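Local coordinates for secretion activator protein, hypothetical (Brucella abortus bv. 1 str. 9-941, PDB 7DNP), which probably cleaves peptidoglycan as a muramidase of glycoside hydrolase family 108, an autolysin that serves the type IV secretion system of Brucella, at residues D83-D88 against E133-R138; R129-L134 against R165-S170. All blocks are in the same frame, centred on the assembly; numbering follows the deposited sequence.

Interaction 1: D83-D88 against E133-R138; sequences DHATLD and ELCDAR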
loop_
_atom_site.group_PDB
_atom_site.type_symbol
_atom_site.label_atom_id
_atom_site.label_comp_id
_atom_site.label_asym_id
_atom_site.label_seq_id
_atom_site.Cartn_x
_atom_site.Cartn_y
_atom_site.Cartn_z
ATOM N N ASP A 83 -1.633 8.573 5.093
ATOM C CA ASP A 83 -0.613 7.538 5.231
ATOM C C ASP A 83 -1.189 6.155 4.945
ATOM O O ASP A 83 -0.613 5.382 4.172
ATOM C CB ASP A 83 0.020 7.596 6.628
ATOM C CG ASP A 83 -1.006 7.706 7.754
ATOM O OD1 ASP A 83 -2.218 7.539 7.508
ATOM O OD2 ASP A 83 -0.586 7.952 8.908
ATOM N N HIS A 84 -2.350 5.841 5.529
ATOM C CA HIS A 84 -2.925 4.506 5.363
ATOM C C HIS A 84 -3.365 4.263 3.926
ATOM O O HIS A 84 -3.126 3.182 3.374
ATOM C CB HIS A 84 -4.100 4.308 6.320
ATOM C CG HIS A 84 -4.772 2.976 6.176
ATOM N ND1 HIS A 84 -4.175 1.797 6.561
ATOM C CD2 HIS A 84 -5.986 2.639 5.677
ATOM C CE1 HIS A 84 -4.994 0.788 6.313
ATOM N NE2 HIS A 84 -6.098 1.272 5.774
ATOM N N ALA A 85 -4.021 5.249 3.312
ATOM C CA ALA A 85 -4.447 5.103 1.923
ATOM C C ALA A 85 -3.254 4.868 1.005
ATOM O O ALA A 85 -3.326 4.061 0.074
ATOM C CB ALA A 85 -5.218 6.344 1.476
ATOM N N THR A 86 -2.151 5.576 1.250
ATOM C CA THR A 86 -0.968 5.424 0.414
ATOM C C THR A 86 -0.272 4.096 0.683
ATOM O O THR A 86 0.219 3.445 -0.249
ATOM C CB THR A 86 -0.026 6.601 0.653
ATOM O OG1 THR A 86 -0.740 7.822 0.422
ATOM C CG2 THR A 86 1.176 6.532 -0.276
ATOM N N LEU A 87 -0.242 3.667 1.948
ATOM C CA LEU A 87 0.388 2.395 2.298
ATOM C C LEU A 87 -0.303 1.221 1.616
ATOM O O LEU A 87 0.359 0.339 1.053
ATOM C CB LEU A 87 0.383 2.206 3.815
ATOM C CG LEU A 87 0.784 0.822 4.334
ATOM C CD1 LEU A 87 2.238 0.514 4.017
ATOM C CD2 LEU A 87 0.521 0.719 5.834
ATOM N N ASP A 88 -1.635 1.172 1.667
ATOM C CA ASP A 88 -2.311 0.024 1.069
ATOM C C ASP A 88 -2.116 -0.012 -0.440
ATOM O O ASP A 88 -1.877 -1.083 -1.011
ATOM C CB ASP A 88 -3.799 0.018 1.401
ATOM C CG ASP A 88 -4.467 -1.263 0.944
ATOM O OD1 ASP A 88 -4.313 -2.283 1.641
ATOM O OD2 ASP A 88 -5.104 -1.263 -0.132
ATOM N N GLU A 133 -9.543 11.475 -3.311
ATOM C CA GLU A 133 -9.047 11.608 -4.677
ATOM C C GLU A 133 -8.013 10.540 -5.010
ATOM O O GLU A 133 -7.950 10.083 -6.156
ATOM C CB GLU A 133 -8.467 13.003 -4.892
ATOM C CG GLU A 133 -9.544 14.053 -5.101
ATOM C CD GLU A 133 -8.989 15.447 -5.233
ATOM O OE1 GLU A 133 -7.849 15.590 -5.719
ATOM O OE2 GLU A 133 -9.701 16.401 -4.856
ATOM N N LEU A 134 -7.203 10.127 -4.029
ATOM C CA LEU A 134 -6.233 9.063 -4.276
ATOM C C LEU A 134 -6.928 7.722 -4.484
ATOM O O LEU A 134 -6.549 6.952 -5.374
ATOM C CB LEU A 134 -5.234 8.975 -3.122
ATOM C CG LEU A 134 -4.184 7.861 -3.212
ATOM C CD1 LEU A 134 -3.248 8.067 -4.402
ATOM C CD2 LEU A 134 -3.392 7.760 -1.915
ATOM N N CYS A 135 -7.950 7.424 -3.677
ATOM C CA CYS A 135 -8.666 6.165 -3.856
ATOM C C CYS A 135 -9.429 6.142 -5.181
ATOM O O CYS A 135 -9.515 5.093 -5.831
ATOM C CB CYS A 135 -9.595 5.923 -2.667
ATOM S SG CYS A 135 -8.696 5.566 -1.114
ATOM N N ASP A 136 -9.975 7.289 -5.606
ATOM C CA ASP A 136 -10.608 7.368 -6.922
ATOM C C ASP A 136 -9.583 7.155 -8.026
ATOM O O ASP A 136 -9.818 6.397 -8.975
ATOM C CB ASP A 136 -11.294 8.726 -7.114
ATOM C CG ASP A 136 -12.560 8.884 -6.292
ATOM O OD1 ASP A 136 -13.068 7.894 -5.718
ATOM O OD2 ASP A 136 -13.046 10.031 -6.222
ATOM N N ALA A 137 -8.448 7.853 -7.937
ATOM C CA ALA A 137 -7.393 7.702 -8.935
ATOM C C ALA A 137 -6.857 6.277 -8.972
ATOM O O ALA A 137 -6.439 5.795 -10.031
ATOM C CB ALA A 137 -6.262 8.690 -8.648
ATOM N N ARG A 138 -6.861 5.588 -7.829
ATOM C CA ARG A 138 -6.436 4.193 -7.800
ATOM C C ARG A 138 -7.414 3.312 -8.566
ATOM O O ARG A 138 -7.005 2.452 -9.358
ATOM C CB ARG A 138 -6.306 3.731 -6.349
ATOM C CG ARG A 138 -5.910 2.275 -6.166
ATOM C CD ARG A 138 -5.803 1.959 -4.681
ATOM N NE ARG A 138 -5.403 0.580 -4.429
ATOM C CZ ARG A 138 -5.315 0.045 -3.219
ATOM N NH1 ARG A 138 -5.603 0.780 -2.151
ATOM N NH2 ARG A 138 -4.956 -1.223 -3.075
HETATM O O HOH W 1 -5.686 3.794 -1.648
#
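R138 reaches across to D88 and meets it end-on in a salt bridge: NH1 and NH2 both donate to the single oxygen OD2, NH1 at 2.9 Å from OD2 of D88 with an N-H...O angle of 147°. OD2 lies in the guanidinium plane, with the carboxylate plane turned 46° from it. NH1 uses the anti lone pair of OD2, whereas NH2 comes from the same side but out of the carboxylate plane. The arginine chain, extended from CG to NE, carries the guanidinium across to D88. R158 NE adds a further ion pair to the same OD2, so this buried oxygen carries two arginines. A water links the helices beside the bridge, donating to A85 O at 2.9 Å and accepting from R138 NH1. Packing follows one turn back: L134 CD2 lies 4.1 Å from A85 CB and 3.5 Å from OG1 of T86, a hydroxyl bonded to V82 O of its own helix. C135 SG borders the same methyl of A85. Segments 83-88 and 133-138 run nearly parallel, 17° apart, with axes 10.3 Å apart at closest approach. The contact joins helix 82-93, in the hydrolase family region, to helix 127-142 of the peptidoglycan-domain region, with helix 148-170 touching D88, C135 and R138.

Interaction 2: R129-L134 against R165-S170; sequences RIINEL and RALAFS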
loop_
_atom_site.group_PDB
_atom_site.type_symbol
_atom_site.label_atom_id
_atom_site.label_comp_id
_atom_site.label_asym_id
_atom_site.label_seq_id
_atom_site.Cartn_x
_atom_site.Cartn_y
_atom_site.Cartn_z
ATOM N N ARG A 129 -9.832 15.031 1.551
ATOM C CA ARG A 129 -9.883 15.239 0.109
ATOM C C ARG A 129 -8.785 14.451 -0.597
ATOM O O ARG A 129 -9.034 13.814 -1.629
ATOM C CB ARG A 129 -9.771 16.729 -0.214
ATOM C CG ARG A 129 -9.562 17.020 -1.693
ATOM C CD ARG A 129 -9.646 18.511 -1.986
ATOM N NE ARG A 129 -10.986 18.908 -2.409
ATOM C CZ ARG A 129 -11.942 19.320 -1.579
ATOM N NH1 ARG A 129 -11.708 19.394 -0.274
ATOM N NH2 ARG A 129 -13.131 19.661 -2.056
ATOM N N ILE A 130 -7.563 14.485 -0.059
ATOM C CA ILE A 130 -6.481 13.677 -0.617
ATOM C C ILE A 130 -6.858 12.202 -0.605
ATOM O O ILE A 130 -6.663 11.487 -1.597
ATOM C CB ILE A 130 -5.172 13.926 0.156
ATOM C CG1 ILE A 130 -4.712 15.373 -0.020
ATOM C CG2 ILE A 130 -4.088 12.948 -0.299
ATOM C CD1 ILE A 130 -3.358 15.657 0.597
ATOM N N ILE A 131 -7.418 11.729 0.512
ATOM C CA ILE A 131 -7.777 10.318 0.638
ATOM C C ILE A 131 -8.790 9.926 -0.430
ATOM O O ILE A 131 -8.641 8.897 -1.102
ATOM C CB ILE A 131 -8.314 10.022 2.049
ATOM C CG1 ILE A 131 -7.195 10.146 3.087
ATOM C CG2 ILE A 131 -8.950 8.632 2.090
ATOM C CD1 ILE A 131 -7.700 10.238 4.515
ATOM N N ASN A 132 -9.838 10.740 -0.600
ATOM C CA ASN A 132 -10.878 10.402 -1.570
ATOM C C ASN A 132 -10.342 10.453 -2.991
ATOM O O ASN A 132 -10.640 9.568 -3.804
ATOM C CB ASN A 132 -12.079 11.336 -1.416
ATOM C CG ASN A 132 -12.972 10.945 -0.256
ATOM O OD1 ASN A 132 -13.371 9.790 -0.132
ATOM N ND2 ASN A 132 -13.277 11.903 0.610
ATOM N N GLU A 133 -9.543 11.475 -3.311
ATOM C CA GLU A 133 -9.047 11.608 -4.677
ATOM C C GLU A 133 -8.013 10.540 -5.010
ATOM O O GLU A 133 -7.950 10.083 -6.156
ATOM C CB GLU A 133 -8.467 13.003 -4.892
ATOM C CG GLU A 133 -9.544 14.053 -5.101
ATOM C CD GLU A 133 -8.989 15.447 -5.233
ATOM O OE1 GLU A 133 -7.849 15.590 -5.719
ATOM O OE2 GLU A 133 -9.701 16.401 -4.856
ATOM N N LEU A 134 -7.203 10.127 -4.029
ATOM C CA LEU A 134 -6.233 9.063 -4.276
ATOM C C LEU A 134 -6.928 7.722 -4.484
ATOM O O LEU A 134 -6.549 6.952 -5.374
ATOM C CB LEU A 134 -5.234 8.975 -3.122
ATOM C CG LEU A 134 -4.184 7.861 -3.212
ATOM C CD1 LEU A 134 -3.248 8.067 -4.402
ATOM C CD2 LEU A 134 -3.392 7.760 -1.915
ATOM N N ARG A 165 -11.391 3.127 6.266
ATOM C CA ARG A 165 -10.458 3.145 7.387
ATOM C C ARG A 165 -9.536 4.357 7.324
ATOM O O ARG A 165 -9.189 4.929 8.364
ATOM C CB ARG A 165 -9.643 1.854 7.429
ATOM C CG ARG A 165 -8.913 1.642 8.760
ATOM C CD ARG A 165 -8.284 0.261 8.872
ATOM N NE ARG A 165 -9.274 -0.811 8.817
ATOM C CZ ARG A 165 -9.418 -1.643 7.788
ATOM N NH1 ARG A 165 -8.638 -1.529 6.714
ATOM N NH2 ARG A 165 -10.344 -2.592 7.832
ATOM N N ALA A 166 -9.130 4.771 6.120
ATOM C CA ALA A 166 -8.244 5.928 6.009
ATOM C C ALA A 166 -8.936 7.199 6.489
ATOM O O ALA A 166 -8.373 7.964 7.281
ATOM C CB ALA A 166 -7.756 6.092 4.572
ATOM N N LEU A 167 -10.160 7.443 6.014
ATOM C CA LEU A 167 -10.910 8.605 6.479
ATOM C C LEU A 167 -11.124 8.563 7.987
ATOM O O LEU A 167 -11.094 9.609 8.648
ATOM C CB LEU A 167 -12.248 8.685 5.748
ATOM C CG LEU A 167 -12.134 8.887 4.235
ATOM C CD1 LEU A 167 -13.437 8.554 3.537
ATOM C CD2 LEU A 167 -11.710 10.303 3.920
ATOM N N ALA A 168 -11.337 7.368 8.544
ATOM C CA ALA A 168 -11.441 7.228 9.992
ATOM C C ALA A 168 -10.139 7.633 10.674
ATOM O O ALA A 168 -10.142 8.462 11.591
ATOM C CB ALA A 168 -11.823 5.792 10.353
ATOM N N PHE A 169 -9.008 7.060 10.230
ATOM C CA PHE A 169 -7.710 7.435 10.786
ATOM C C PHE A 169 -7.479 8.939 10.706
ATOM O O PHE A 169 -6.882 9.528 11.614
ATOM C CB PHE A 169 -6.583 6.704 10.048
ATOM C CG PHE A 169 -6.412 5.267 10.451
ATOM C CD1 PHE A 169 -6.748 4.838 11.724
ATOM C CD2 PHE A 169 -5.912 4.339 9.545
ATOM C CE1 PHE A 169 -6.584 3.503 12.090
ATOM C CE2 PHE A 169 -5.748 3.011 9.899
ATOM C CZ PHE A 169 -6.084 2.592 11.172
ATOM N N SER A 170 -7.960 9.575 9.636
ATOM C CA SER A 170 -7.781 11.010 9.441
ATOM C C SER A 170 -8.433 11.844 10.538
ATOM O O SER A 170 -8.048 13.003 10.735
ATOM C CB SER A 170 -8.339 11.411 8.070
ATOM O OG SER A 170 -8.877 12.717 8.096
#
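I131 sets its branched side chain against A166, L167 and S170 where two helices of an antiparallel pair pack together. The segments 129-134 and 165-170 run at 170° to each other, with axes 9.8 Å apart, and lie on the consecutive helices 127-142 and 148-170, which form a helical hairpin. I131 and L167 have the nearest CA atoms of the two segments.

The apolar contacts are divided between the two branches of I131. Its CG2, anti to the backbone N, touches both A166 CB and CD2 of L167, each at 3.7 Å from that methyl. L167 and I131 slide past one another in opposite directions, and CD2 of the leucine also reaches CB of the isoleucine. The other branch extends through CG1, which stands anti to the carbonyl carbon (chi1 -68°), and ends in CD1. That methyl packs at 3.6 Å from the backbone oxygen A166 O and also meets S170 one turn further on. V82 of helix 82-93 touches I131 as well, placing this residue between two helices.

Polar groups join the contact by van der Waals packing. N132 crosses L167 at about a right angle, its amide resting against the leucine methyls; OD1 is 3.9 Å from CD1 of L167 while ND2 approaches CD2. The same OD1 accepts a hydrogen bond from R163 NH1, so the second helix holds the amide as well as packing on it. On S170, the atom that meets I131 CD1 is CB, 3.8 Å away.

How the interactions relate
Helix 127-142 serves both contacts, and they overlap at E133 and L134. Interaction 1 uses its later turns against helix 82-93, interaction 2 its earlier turns against helix 148-170; their centres lie about 7 Å apart. The two remaining partners also touch each other: A85 CB is 4.0 Å from A166 CB, and the H84 and F169 rings pack edge-to-face, with H84 CB 3.7 Å from F169 CD2. The three helices thus pack against one another pairwise. Interaction 1 lies nearer the chain centre, about 8 Å against 13 Å for interaction 2. It also approaches the bound peptidoglycan fragment, whose distance from the R138 side chain is about 6 Å.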